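Local coordinates for protein 4'-phospho-dehydrooxetanocin synthase (PDB 5UL3) that uses cobalamin, a [4Fe-4S] cluster and S-adenosylmethionine to catalyse the oxidative ring contraction of dAMP to an oxetane aldehyde in oxetanocin A biosynthesis, at residues Asn82-Arg87 with Glu113-Pro118. Residues are numbered along the deposited sequence; the frame is centred on the assembly and turned at random.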
loop_
_atom_site.group_PDB
_atom_site.type_symbol
_atom_site.label_atom_id
_atom_site.label_comp_id
_atom_site.label_asym_id
_atom_site.label_seq_id
_atom_site.Cartn_x
_atom_site.Cartn_y
_atom_site.Cartn_z
ATOM N N ASN A 82 -31.705 -7.774 5.970
ATOM C CA ASN A 82 -31.429 -7.614 4.535
ATOM C C ASN A 82 -31.686 -6.170 4.095
ATOM O O ASN A 82 -32.812 -5.666 4.253
ATOM C CB ASN A 82 -32.317 -8.616 3.782
ATOM C CG ASN A 82 -32.143 -8.571 2.281
ATOM O OD1 ASN A 82 -32.145 -7.511 1.664
ATOM N ND2 ASN A 82 -32.024 -9.744 1.678
ATOM N N PRO A 83 -30.686 -5.472 3.546
ATOM C CA PRO A 83 -30.843 -4.039 3.277
ATOM C C PRO A 83 -31.708 -3.765 2.063
ATOM O O PRO A 83 -32.342 -2.706 1.988
ATOM C CB PRO A 83 -29.396 -3.564 3.058
ATOM C CG PRO A 83 -28.710 -4.774 2.449
ATOM C CD PRO A 83 -29.345 -5.973 3.171
ATOM N N LEU A 84 -31.727 -4.700 1.105
ATOM C CA LEU A 84 -32.569 -4.527 -0.071
ATOM C C LEU A 84 -34.037 -4.635 0.314
ATOM O O LEU A 84 -34.855 -3.808 -0.096
ATOM C CB LEU A 84 -32.223 -5.561 -1.147
ATOM C CG LEU A 84 -32.961 -5.395 -2.476
ATOM C CD1 LEU A 84 -32.080 -5.913 -3.617
ATOM C CD2 LEU A 84 -34.311 -6.177 -2.501
ATOM N N LEU A 85 -34.382 -5.658 1.092
ATOM C CA LEU A 85 -35.771 -5.782 1.531
ATOM C C LEU A 85 -36.177 -4.584 2.375
ATOM O O LEU A 85 -37.319 -4.104 2.278
ATOM C CB LEU A 85 -35.970 -7.081 2.313
ATOM C CG LEU A 85 -35.774 -8.380 1.517
ATOM C CD1 LEU A 85 -35.866 -9.606 2.427
ATOM C CD2 LEU A 85 -36.747 -8.495 0.347
ATOM N N MET A 86 -35.249 -4.076 3.200
ATOM C CA MET A 86 -35.559 -2.936 4.052
ATOM C C MET A 86 -35.823 -1.675 3.233
ATOM O O MET A 86 -36.700 -0.877 3.582
ATOM C CB MET A 86 -34.429 -2.703 5.056
ATOM C CG MET A 86 -34.780 -1.700 6.129
ATOM S SD MET A 86 -33.434 -1.547 7.315
ATOM C CE MET A 86 -33.396 -3.212 7.981
ATOM N N ARG A 87 -35.079 -1.471 2.145
ATOM C CA ARG A 87 -35.367 -0.339 1.266
ATOM C C ARG A 87 -36.728 -0.494 0.598
ATOM O O ARG A 87 -37.449 0.495 0.409
ATOM C CB ARG A 87 -34.274 -0.195 0.205
ATOM C CG ARG A 87 -32.941 0.233 0.767
ATOM C CD ARG A 87 -31.936 0.574 -0.351
ATOM N NE ARG A 87 -31.610 -0.560 -1.223
ATOM C CZ ARG A 87 -30.585 -1.393 -1.028
ATOM N NH1 ARG A 87 -29.786 -1.252 0.030
ATOM N NH2 ARG A 87 -30.366 -2.366 -1.893
ATOM N N GLU A 113 -38.691 -4.810 -9.124
ATOM C CA GLU A 113 -37.888 -3.683 -9.574
ATOM C C GLU A 113 -36.640 -3.526 -8.717
ATOM O O GLU A 113 -35.559 -3.230 -9.237
ATOM C CB GLU A 113 -38.731 -2.402 -9.552
ATOM C CG GLU A 113 -40.015 -2.504 -10.385
ATOM C CD GLU A 113 -41.058 -1.428 -10.047
ATOM O OE1 GLU A 113 -40.671 -0.301 -9.658
ATOM O OE2 GLU A 113 -42.272 -1.718 -10.171
ATOM N N HIS A 114 -36.767 -3.729 -7.395
ATOM C CA HIS A 114 -35.595 -3.647 -6.529
ATOM C C HIS A 114 -34.576 -4.723 -6.878
ATOM O O HIS A 114 -33.377 -4.527 -6.660
ATOM C CB HIS A 114 -36.002 -3.748 -5.054
ATOM C CG HIS A 114 -36.715 -2.530 -4.535
ATOM N ND1 HIS A 114 -36.077 -1.554 -3.800
ATOM C CD2 HIS A 114 -38.002 -2.127 -4.656
ATOM C CE1 HIS A 114 -36.942 -0.603 -3.486
ATOM N NE2 HIS A 114 -38.116 -0.926 -3.998
ATOM N N LEU A 115 -35.022 -5.852 -7.440
ATOM C CA LEU A 115 -34.116 -6.949 -7.754
ATOM C C LEU A 115 -33.460 -6.811 -9.117
ATOM O O LEU A 115 -32.606 -7.635 -9.458
ATOM C CB LEU A 115 -34.850 -8.289 -7.691
ATOM C CG LEU A 115 -35.299 -8.666 -6.285
ATOM C CD1 LEU A 115 -36.107 -9.964 -6.335
ATOM C CD2 LEU A 115 -34.062 -8.815 -5.402
ATOM N N GLU A 116 -33.846 -5.803 -9.903
ATOM C CA GLU A 116 -33.204 -5.517 -11.181
ATOM C C GLU A 116 -31.984 -4.634 -10.921
ATOM O O GLU A 116 -31.980 -3.426 -11.151
ATOM C CB GLU A 116 -34.196 -4.863 -12.139
ATOM C CG GLU A 116 -35.354 -5.792 -12.509
ATOM C CD GLU A 116 -36.142 -5.323 -13.724
ATOM O OE1 GLU A 116 -36.639 -6.189 -14.481
ATOM O OE2 GLU A 116 -36.266 -4.096 -13.925
ATOM N N LEU A 117 -30.941 -5.275 -10.393
ATOM C CA LEU A 117 -29.739 -4.547 -10.000
ATOM C C LEU A 117 -28.973 -4.068 -11.233
ATOM O O LEU A 117 -28.831 -4.814 -12.214
ATOM C CB LEU A 117 -28.835 -5.435 -9.136
ATOM C CG LEU A 117 -29.415 -5.955 -7.819
ATOM C CD1 LEU A 117 -28.328 -6.684 -7.037
ATOM C CD2 LEU A 117 -29.964 -4.807 -7.004
ATOM N N PRO A 118 -28.444 -2.847 -11.213
ATOM C CA PRO A 118 -27.528 -2.428 -12.274
ATOM C C PRO A 118 -26.226 -3.199 -12.165
ATOM O O PRO A 118 -25.931 -3.840 -11.153
ATOM C CB PRO A 118 -27.313 -0.935 -12.010
ATOM C CG PRO A 118 -27.530 -0.792 -10.546
ATOM C CD PRO A 118 -28.568 -1.830 -10.148
HETATM O O HOH W 1 -33.286 -0.926 -3.537
#
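A single water joins Arg87 to His114: it accepts from Arg87 NE at 2.9 Å and lies 2.9 Å from His114 ND1. The water sits at the edge of the guanidinium, in its plane, while Pro83 O and Leu84 CA lie against one face of the group, near its rim rather than its centre. Arg87 is thus folded back over the first turn of its own helix, and its NH1 is held by the carbonyl of Glu150. His114 CE1 comes no nearer than 4.1 Å to Arg87 O, a loose van der Waals approach.

Beside this polar bridge, Leu84 meets Leu115 and Leu117 in the apolar part of the contact. Its CG is anti to the backbone N (chi1 -175°), and both its methyls, CD1 and CD2, lie 3.9 Å from Leu115 CD2, the two leucine side chains crossing at about a right angle. CD2 also packs against His114 CB. CD1 lies 3.6 Å from the carbonyl oxygen of His114 and 4.1 Å from Leu117 CD2. At the start of helix 83-88, Asn82 is the N-cap: its OD1 accepts a nearly straight bond from Leu85 N (3.0 Å, 169°), with the donor above the carbonyl plane, and a weak one from Leu84 N.

The contact packs the short helix 83-88 against helix 109-115 and the residues that follow it, far from the cobalamin and the cluster. Leu84 and Leu115 both touch Tyr62 of strand 60-64, and Leu115 and Leu117 reach Leu51 of strand 49-53, placing this helix pair against the antiparallel sheet; after Leu117 the chain passes through Pro118 into strand 119-124 of the Rossmann-fold sheet.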